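Local coordinates for protein class I phosphodiesterase PDEB1 (Leishmania major, PDB 2R8Q) that is a class I phosphodiesterase whose all-helical catalytic domain holds zinc and magnesium ions next to a pocket occupied here by 3-isobutyl-1-methylxanthine, at residues 216-230 against 313-326. Numbering follows the deposited sequence.
Sequences MAKHADALSRFTELA and VAGKFFRDIVGNLF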
loop_
_atom_site.group_PDB
_atom_site.type_symbol
_atom_site.label_atom_id
_atom_site.label_comp_id
_atom_site.label_asym_id
_atom_site.label_seq_id
_atom_site.Cartn_x
_atom_site.Cartn_y
_atom_site.Cartn_z
ATOM N N MET A 216 -2.416 -8.127 -16.195
ATOM C CA MET A 216 -2.372 -8.489 -17.610
ATOM C C MET A 216 -1.346 -7.737 -18.447
ATOM O O MET A 216 -1.053 -8.138 -19.576
ATOM C CB MET A 216 -3.764 -8.351 -18.232
ATOM C CG MET A 216 -4.729 -9.465 -17.838
ATOM S SD MET A 216 -4.140 -11.130 -18.281
ATOM C CE MET A 216 -4.511 -11.181 -20.018
ATOM N N ALA A 217 -0.793 -6.655 -17.911
ATOM C CA ALA A 217 0.217 -5.906 -18.654
ATOM C C ALA A 217 1.474 -6.763 -18.783
ATOM O O ALA A 217 2.294 -6.557 -19.676
ATOM C CB ALA A 217 0.545 -4.601 -17.935
ATOM N N LYS A 218 1.611 -7.734 -17.886
ATOM C CA LYS A 218 2.769 -8.621 -17.870
ATOM C C LYS A 218 2.464 -9.948 -18.548
ATOM O O LYS A 218 3.262 -10.880 -18.484
ATOM C CB LYS A 218 3.191 -8.896 -16.422
ATOM C CG LYS A 218 3.523 -7.657 -15.610
ATOM C CD LYS A 218 3.732 -7.997 -14.136
ATOM C CE LYS A 218 4.901 -8.950 -13.933
ATOM N NZ LYS A 218 5.126 -9.255 -12.491
ATOM N N HIS A 219 1.316 -10.029 -19.210
ATOM C CA HIS A 219 0.899 -11.272 -19.853
ATOM C C HIS A 219 1.903 -11.901 -20.820
ATOM O O HIS A 219 2.256 -13.071 -20.677
ATOM C CB HIS A 219 -0.432 -11.067 -20.576
ATOM C CG HIS A 219 -0.992 -12.328 -21.150
ATOM N ND1 HIS A 219 -1.532 -13.326 -20.365
ATOM C CD2 HIS A 219 -1.038 -12.786 -22.423
ATOM C CE1 HIS A 219 -1.883 -14.343 -21.131
ATOM N NE2 HIS A 219 -1.594 -14.041 -22.384
ATOM N N ALA A 220 2.349 -11.135 -21.808
ATOM C CA ALA A 220 3.296 -11.647 -22.793
ATOM C C ALA A 220 4.553 -12.200 -22.132
ATOM O O ALA A 220 5.016 -13.292 -22.474
ATOM C CB ALA A 220 3.662 -10.547 -23.787
ATOM N N ASP A 221 5.103 -11.449 -21.185
ATOM C CA ASP A 221 6.310 -11.880 -20.492
ATOM C C ASP A 221 6.048 -13.140 -19.673
ATOM O O ASP A 221 6.873 -14.057 -19.639
ATOM C CB ASP A 221 6.820 -10.766 -19.578
ATOM C CG ASP A 221 8.169 -11.085 -18.975
ATOM O OD1 ASP A 221 9.132 -11.270 -19.748
ATOM O OD2 ASP A 221 8.268 -11.149 -17.733
ATOM N N ALA A 222 4.894 -13.180 -19.017
ATOM C CA ALA A 222 4.512 -14.323 -18.198
ATOM C C ALA A 222 4.444 -15.590 -19.044
ATOM O O ALA A 222 4.903 -16.654 -18.625
ATOM C CB ALA A 222 3.158 -14.061 -17.542
ATOM N N LEU A 223 3.868 -15.478 -20.236
ATOM C CA LEU A 223 3.760 -16.636 -21.116
ATOM C C LEU A 223 5.136 -17.019 -21.655
ATOM O O LEU A 223 5.444 -18.202 -21.791
ATOM C CB LEU A 223 2.794 -16.348 -22.271
ATOM C CG LEU A 223 2.539 -17.492 -23.260
ATOM C CD1 LEU A 223 2.159 -18.760 -22.509
ATOM C CD2 LEU A 223 1.431 -17.091 -24.228
ATOM N N SER A 224 5.958 -16.016 -21.950
ATOM C CA SER A 224 7.309 -16.248 -22.457
ATOM C C SER A 224 8.125 -17.062 -21.458
ATOM O O SER A 224 8.792 -18.030 -21.828
ATOM C CB SER A 224 8.010 -14.911 -22.718
ATOM O OG SER A 224 9.377 -15.097 -23.061
ATOM N N ARG A 225 8.075 -16.663 -20.190
ATOM C CA ARG A 225 8.820 -17.364 -19.156
ATOM C C ARG A 225 8.268 -18.768 -18.936
ATOM O O ARG A 225 9.029 -19.703 -18.684
ATOM C CB ARG A 225 8.815 -16.547 -17.857
ATOM C CG ARG A 225 9.666 -15.280 -17.973
ATOM C CD ARG A 225 9.749 -14.475 -16.684
ATOM N NE ARG A 225 8.470 -13.882 -16.311
ATOM C CZ ARG A 225 7.665 -14.370 -15.374
ATOM N NH1 ARG A 225 8.010 -15.464 -14.708
ATOM N NH2 ARG A 225 6.515 -13.767 -15.102
ATOM N N PHE A 226 6.950 -18.920 -19.044
ATOM C CA PHE A 226 6.333 -20.234 -18.880
ATOM C C PHE A 226 6.807 -21.156 -19.997
ATOM O O PHE A 226 7.104 -22.329 -19.768
ATOM C CB PHE A 226 4.806 -20.140 -18.948
ATOM C CG PHE A 226 4.128 -21.483 -19.015
ATOM C CD1 PHE A 226 3.940 -22.242 -17.867
ATOM C CD2 PHE A 226 3.728 -22.010 -20.240
ATOM C CE1 PHE A 226 3.364 -23.515 -17.937
ATOM C CE2 PHE A 226 3.154 -23.279 -20.320
ATOM C CZ PHE A 226 2.973 -24.031 -19.166
ATOM N N THR A 227 6.867 -20.617 -21.210
ATOM C CA THR A 227 7.301 -21.386 -22.370
ATOM C C THR A 227 8.755 -21.832 -22.220
ATOM O O THR A 227 9.100 -22.966 -22.562
ATOM C CB THR A 227 7.150 -20.566 -23.658
ATOM O OG1 THR A 227 5.801 -20.092 -23.761
ATOM C CG2 THR A 227 7.469 -21.425 -24.876
ATOM N N GLU A 228 9.604 -20.943 -21.709
ATOM C CA GLU A 228 11.011 -21.281 -21.508
ATOM C C GLU A 228 11.096 -22.411 -20.484
ATOM O O GLU A 228 11.957 -23.284 -20.580
ATOM C CB GLU A 228 11.794 -20.057 -21.019
ATOM C CG GLU A 228 13.287 -20.297 -20.784
ATOM C CD GLU A 228 13.992 -20.894 -21.990
ATOM O OE1 GLU A 228 13.677 -20.491 -23.129
ATOM O OE2 GLU A 228 14.873 -21.760 -21.799
ATOM N N LEU A 229 10.196 -22.390 -19.505
ATOM C CA LEU A 229 10.161 -23.432 -18.485
ATOM C C LEU A 229 9.913 -24.770 -19.175
ATOM O O LEU A 229 10.548 -25.776 -18.861
ATOM C CB LEU A 229 9.039 -23.150 -17.480
ATOM C CG LEU A 229 8.679 -24.271 -16.502
ATOM C CD1 LEU A 229 9.870 -24.587 -15.627
ATOM C CD2 LEU A 229 7.486 -23.851 -15.655
ATOM N N ALA A 230 8.986 -24.770 -20.125
ATOM C CA ALA A 230 8.647 -25.977 -20.869
ATOM C C ALA A 230 9.752 -26.341 -21.858
ATOM O O ALA A 230 9.972 -27.517 -22.152
ATOM C CB ALA A 230 7.326 -25.778 -21.609
ATOM N N VAL A 313 -5.869 -13.531 -26.906
ATOM C CA VAL A 313 -5.419 -13.579 -25.521
ATOM C C VAL A 313 -5.635 -14.936 -24.864
ATOM O O VAL A 313 -4.717 -15.754 -24.794
ATOM C CB VAL A 313 -6.112 -12.495 -24.656
ATOM C CG1 VAL A 313 -5.587 -12.559 -23.225
ATOM C CG2 VAL A 313 -5.858 -11.113 -25.243
ATOM N N ALA A 314 -6.856 -15.176 -24.399
ATOM C CA ALA A 314 -7.195 -16.413 -23.701
ATOM C C ALA A 314 -7.047 -17.705 -24.496
ATOM O O ALA A 314 -6.589 -18.716 -23.959
ATOM C CB ALA A 314 -8.610 -16.312 -23.145
ATOM N N GLY A 315 -7.446 -17.680 -25.764
ATOM C CA GLY A 315 -7.352 -18.866 -26.596
ATOM C C GLY A 315 -5.948 -19.426 -26.699
ATOM O O GLY A 315 -5.711 -20.591 -26.372
ATOM N N LYS A 316 -5.013 -18.600 -27.156
ATOM C CA LYS A 316 -3.630 -19.036 -27.293
ATOM C C LYS A 316 -3.039 -19.395 -25.936
ATOM O O LYS A 316 -2.283 -20.358 -25.818
ATOM C CB LYS A 316 -2.774 -17.943 -27.940
ATOM C CG LYS A 316 -1.297 -18.315 -28.023
ATOM C CD LYS A 316 -0.445 -17.191 -28.593
ATOM C CE LYS A 316 1.027 -17.577 -28.592
ATOM N NZ LYS A 316 1.895 -16.484 -29.114
ATOM N N PHE A 317 -3.388 -18.622 -24.912
ATOM C CA PHE A 317 -2.860 -18.878 -23.576
ATOM C C PHE A 317 -3.177 -20.291 -23.105
ATOM O O PHE A 317 -2.284 -21.017 -22.673
ATOM C CB PHE A 317 -3.410 -17.866 -22.563
ATOM C CG PHE A 317 -2.801 -17.996 -21.191
ATOM C CD1 PHE A 317 -1.446 -17.747 -20.991
ATOM C CD2 PHE A 317 -3.578 -18.378 -20.101
ATOM C CE1 PHE A 317 -0.871 -17.876 -19.727
ATOM C CE2 PHE A 317 -3.013 -18.508 -18.830
ATOM C CZ PHE A 317 -1.658 -18.258 -18.645
ATOM N N PHE A 318 -4.443 -20.688 -23.177
ATOM C CA PHE A 318 -4.800 -22.033 -22.737
ATOM C C PHE A 318 -4.207 -23.116 -23.633
ATOM O O PHE A 318 -3.730 -24.138 -23.146
ATOM C CB PHE A 318 -6.323 -22.199 -22.643
ATOM C CG PHE A 318 -6.900 -21.721 -21.337
ATOM C CD1 PHE A 318 -7.340 -20.408 -21.189
ATOM C CD2 PHE A 318 -6.953 -22.573 -20.240
ATOM C CE1 PHE A 318 -7.823 -19.950 -19.959
ATOM C CE2 PHE A 318 -7.433 -22.128 -19.005
ATOM C CZ PHE A 318 -7.868 -20.815 -18.865
ATOM N N ARG A 319 -4.230 -22.894 -24.942
ATOM C CA ARG A 319 -3.670 -23.872 -25.865
ATOM C C ARG A 319 -2.191 -24.088 -25.549
ATOM O O ARG A 319 -1.705 -25.220 -25.535
ATOM C CB ARG A 319 -3.848 -23.385 -27.306
ATOM C CG ARG A 319 -5.310 -23.298 -27.718
ATOM C CD ARG A 319 -5.526 -22.317 -28.856
ATOM N NE ARG A 319 -6.947 -22.085 -29.096
ATOM C CZ ARG A 319 -7.430 -21.054 -29.782
ATOM N NH1 ARG A 319 -6.603 -20.153 -30.297
ATOM N NH2 ARG A 319 -8.739 -20.924 -29.954
ATOM N N ASP A 320 -1.488 -22.996 -25.274
ATOM C CA ASP A 320 -0.064 -23.054 -24.963
ATOM C C ASP A 320 0.267 -23.720 -23.633
ATOM O O ASP A 320 1.121 -24.604 -23.577
ATOM C CB ASP A 320 0.533 -21.646 -24.985
ATOM C CG ASP A 320 0.888 -21.187 -26.384
ATOM O OD1 ASP A 320 0.229 -21.635 -27.346
ATOM O OD2 ASP A 320 1.820 -20.369 -26.520
ATOM N N ILE A 321 -0.399 -23.313 -22.557
ATOM C CA ILE A 321 -0.086 -23.907 -21.265
ATOM C C ILE A 321 -0.550 -25.351 -21.136
ATOM O O ILE A 321 0.101 -26.151 -20.469
ATOM C CB ILE A 321 -0.654 -23.066 -20.094
ATOM C CG1 ILE A 321 -2.184 -23.106 -20.095
ATOM C CG2 ILE A 321 -0.155 -21.629 -20.211
ATOM C CD1 ILE A 321 -2.800 -22.407 -18.888
ATOM N N VAL A 322 -1.662 -25.694 -21.778
ATOM C CA VAL A 322 -2.162 -27.062 -21.717
ATOM C C VAL A 322 -1.286 -27.974 -22.573
ATOM O O VAL A 322 -0.912 -29.068 -22.152
ATOM C CB VAL A 322 -3.625 -27.154 -22.213
ATOM C CG1 VAL A 322 -4.041 -28.611 -22.357
ATOM C CG2 VAL A 322 -4.546 -26.452 -21.228
ATOM N N GLY A 323 -0.950 -27.510 -23.770
ATOM C CA GLY A 323 -0.126 -28.308 -24.658
ATOM C C GLY A 323 1.306 -28.488 -24.191
ATOM O O GLY A 323 1.930 -29.506 -24.489
ATOM N N ASN A 324 1.827 -27.520 -23.443
ATOM C CA ASN A 324 3.210 -27.589 -22.982
ATOM C C ASN A 324 3.463 -28.138 -21.581
ATOM O O ASN A 324 4.600 -28.485 -21.257
ATOM C CB ASN A 324 3.868 -26.211 -23.100
ATOM C CG ASN A 324 4.096 -25.796 -24.541
ATOM O OD1 ASN A 324 4.754 -26.503 -25.305
ATOM N ND2 ASN A 324 3.557 -24.644 -24.920
ATOM N N LEU A 325 2.432 -28.221 -20.744
ATOM C CA LEU A 325 2.641 -28.741 -19.396
ATOM C C LEU A 325 1.389 -29.224 -18.666
ATOM O O LEU A 325 1.405 -30.284 -18.040
ATOM C CB LEU A 325 3.354 -27.688 -18.538
ATOM C CG LEU A 325 3.818 -28.146 -17.153
ATOM C CD1 LEU A 325 4.836 -29.271 -17.289
ATOM C CD2 LEU A 325 4.422 -26.971 -16.409
ATOM N N PHE A 326 0.311 -28.447 -18.729
ATOM C CA PHE A 326 -0.927 -28.825 -18.047
ATOM C C PHE A 326 -1.796 -29.685 -18.960
ATOM O O PHE A 326 -2.904 -29.293 -19.329
ATOM C CB PHE A 326 -1.720 -27.581 -17.626
ATOM C CG PHE A 326 -0.931 -26.597 -16.801
ATOM C CD1 PHE A 326 -0.039 -27.034 -15.828
ATOM C CD2 PHE A 326 -1.107 -25.230 -16.977
ATOM C CE1 PHE A 326 0.665 -26.122 -15.042
ATOM C CE2 PHE A 326 -0.409 -24.312 -16.194
ATOM C CZ PHE A 326 0.478 -24.760 -15.227
HETATM O O HOH W 1 -1.973 -15.595 -24.769
HETATM O O HOH W 2 4.244 -19.615 -25.790
#
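F226 is the main bump, driven from helix 219-230 into a hollow where helix 313-324 ends, formed by I321, N324, L325 and F326. With CG anti to the backbone N (chi1 170°), its ring reaches the neighbouring helix, CE2 lying 3.4 Å from I321 CA. I321 CG2 sits over one ring face in a CH-pi contact, 4.0 Å from the centroid, while L325 CB meets the ring at CZ and F326 approaches CE1 obliquely. Beyond it, A230 CB abuts N324 CB at 3.8 Å. One turn back, L223 spreads its two methyls: CD1 rests on F317 and I321, CD2 against D320. H219 then inclines its ring to that of F317 at 57°; K251 of helix 239-254 hydrogen-bonds H219 ND1 and makes a cation-pi contact with F317. At the end nearer the bound 3-isobutyl-1-methylxanthine, about 5 Å from the M216 side chain, M216 CE meets V313 CG1. Within the all-helical phosphodiesterase domain the two helices pack side by side, nearly parallel (20°), their axes approaching to 10.4 Å. Waters link H219 NE2 to V313 O and T227 OG1 to D320 OD2; the joint thus rests on apolar shape fit, its polar links water-mediated.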